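Local atomic coordinates of intradiol ring-cleavage dioxygenase (Streptomyces sp. SirexAA-E, PDB entry 4ILV), a protein that probably uses an active-site iron(III) ion to cleave the ring of catechol-type aromatic compounds between their two hydroxyl-bearing carbons, as in other intradiol dioxygenases. Residues L147-E152 and L165-R170. Residues are numbered along the deposited sequence; the frame is centred on the assembly and turned at random.
Sequences LYFPGE and LLMNVR
The methyl end of Met167 sits squarely over the Phe149 ring: CE lies 3.4 Å from the ring centroid, only 12° off the normal, a CH-pi contact in which it meets all six ring carbons. The two side chains run side by side and point the same way; the thioether is extended through chi2 and then bends at chi3 (-75°), which turns CE onto the ring face while SD stays farther back in a looser, oblique Met-aromatic approach. Behind that bend, Met167 CG packs against Leu147 CB at 4.0 Å. An alanine in place of Phe149 would remove the surface on which this methyl rests and would probably loosen the packing of Met167 between the two sheets.

Those sheets make up the beta-sandwich core of the dioxygenase domain: strand 143-148 is an edge of one, strand 168-172 an edge of the other, and Leu65, Val67 and Phe180 of the second sheet pack around the Phe149-Met167 pair. Just ahead of strand 168-172, at Leu166, the backbones join through a single bridge to Tyr148. Tyr148 N donates to Leu165 O at 2.9 Å, and Met167 N returns a nearly straight hydrogen bond (175°) to Tyr148 O at 3.0 Å; both donors stand above the acceptor's carbonyl plane.

Leu165 CB comes up to the edge of the Tyr148 ring, 3.8 Å from Tyr148 CD2, the two side chains crossing obliquely. The tyrosine hydroxyl is hydrogen-bonded to Gln39 OE1, and the Tyr148 side chain lies about 8 Å from the iron and touches His130, one of its ligands. Where the chain enters the type II turn Phe149-Glu152, the Pro150 ring crosses Val169 at about a right angle, Pro150 CD to Val169 CG2 3.5 Å, and Leu166 reaches back with CD2 to Phe149 O at 3.3 Å.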
# COMPACT_ATOMS: atom_id res chain seq x y z
N LEU A 147 1.09 3.46 3.62
CA LEU A 147 0.55 2.62 4.68
C LEU A 147 1.62 2.25 5.69
O LEU A 147 2.75 1.93 5.31
CB LEU A 147 -0.06 1.35 4.09
CG LEU A 147 -1.08 1.57 2.96
CD1 LEU A 147 -1.60 0.23 2.46
CD2 LEU A 147 -2.23 2.48 3.39
N TYR A 148 1.27 2.28 6.98
CA TYR A 148 2.23 2.00 8.05
C TYR A 148 1.88 0.73 8.81
O TYR A 148 0.77 0.20 8.67
CB TYR A 148 2.35 3.18 9.02
CG TYR A 148 2.90 4.43 8.37
CD1 TYR A 148 4.25 4.55 8.10
CD2 TYR A 148 2.06 5.48 8.01
CE1 TYR A 148 4.77 5.68 7.51
CE2 TYR A 148 2.57 6.62 7.41
CZ TYR A 148 3.93 6.70 7.16
OH TYR A 148 4.47 7.82 6.56
N PHE A 149 2.83 0.26 9.61
CA PHE A 149 2.74 -0.99 10.34
C PHE A 149 2.63 -0.73 11.83
O PHE A 149 3.32 0.13 12.35
CB PHE A 149 4.00 -1.84 10.07
CG PHE A 149 4.07 -2.35 8.67
CD1 PHE A 149 3.79 -3.67 8.38
CD2 PHE A 149 4.39 -1.50 7.63
CE1 PHE A 149 3.83 -4.14 7.08
CE2 PHE A 149 4.44 -1.96 6.32
CZ PHE A 149 4.15 -3.29 6.04
N PRO A 150 1.77 -1.51 12.52
CA PRO A 150 1.57 -1.33 13.95
C PRO A 150 2.79 -1.80 14.74
O PRO A 150 3.39 -2.81 14.40
CB PRO A 150 0.37 -2.24 14.25
CG PRO A 150 0.47 -3.32 13.23
CD PRO A 150 0.97 -2.63 11.98
N GLY A 151 3.13 -1.05 15.78
CA GLY A 151 4.12 -1.49 16.75
C GLY A 151 5.56 -1.31 16.34
O GLY A 151 6.46 -1.81 17.01
N GLU A 152 5.79 -0.60 15.24
CA GLU A 152 7.15 -0.33 14.78
C GLU A 152 7.82 0.77 15.59
O GLU A 152 7.30 1.88 15.67
CB GLU A 152 7.13 0.09 13.32
CG GLU A 152 6.79 -1.02 12.37
CD GLU A 152 7.92 -2.01 12.20
OE1 GLU A 152 7.65 -3.10 11.68
OE2 GLU A 152 9.09 -1.70 12.56
N LEU A 165 -2.93 6.23 9.06
CA LEU A 165 -2.53 5.41 7.92
C LEU A 165 -1.99 4.05 8.36
O LEU A 165 -1.36 3.33 7.56
CB LEU A 165 -1.51 6.16 7.07
CG LEU A 165 -2.06 7.44 6.44
CD1 LEU A 165 -0.94 8.33 5.94
CD2 LEU A 165 -3.01 7.13 5.30
N LEU A 166 -2.24 3.68 9.62
CA LEU A 166 -1.86 2.36 10.12
C LEU A 166 -2.77 1.27 9.55
O LEU A 166 -3.98 1.42 9.51
CB LEU A 166 -1.94 2.31 11.64
CG LEU A 166 -0.73 2.77 12.46
CD1 LEU A 166 -1.10 2.90 13.94
CD2 LEU A 166 0.46 1.83 12.30
N MET A 167 -2.16 0.20 9.07
CA MET A 167 -2.87 -1.04 8.79
C MET A 167 -3.09 -1.78 10.10
O MET A 167 -2.37 -1.56 11.07
CB MET A 167 -1.99 -1.95 7.91
CG MET A 167 -1.70 -1.40 6.52
SD MET A 167 -0.67 -2.52 5.55
CE MET A 167 0.92 -2.24 6.32
N ASN A 168 -4.10 -2.65 10.14
CA ASN A 168 -4.11 -3.71 11.14
C ASN A 168 -3.26 -4.84 10.57
O ASN A 168 -3.34 -5.13 9.39
CB ASN A 168 -5.51 -4.24 11.41
CG ASN A 168 -6.32 -3.32 12.32
OD1 ASN A 168 -5.83 -2.30 12.81
ND2 ASN A 168 -7.57 -3.69 12.56
N VAL A 169 -2.44 -5.47 11.40
CA VAL A 169 -1.58 -6.55 10.93
C VAL A 169 -1.56 -7.67 11.96
O VAL A 169 -1.31 -7.42 13.13
CB VAL A 169 -0.13 -6.08 10.70
CG1 VAL A 169 0.79 -7.29 10.33
CG2 VAL A 169 -0.09 -5.02 9.62
N ARG A 170 -1.85 -8.89 11.52
CA ARG A 170 -1.80 -10.02 12.43
C ARG A 170 -1.01 -11.16 11.81
O ARG A 170 -0.82 -11.21 10.59
CB ARG A 170 -3.21 -10.49 12.79
CG ARG A 170 -3.98 -11.07 11.63
CD ARG A 170 -5.43 -11.38 12.03
NE ARG A 170 -6.09 -12.21 11.03
CZ ARG A 170 -7.32 -12.70 11.15
NH1 ARG A 170 -8.06 -12.44 12.23
NH2 ARG A 170 -7.81 -13.46 10.17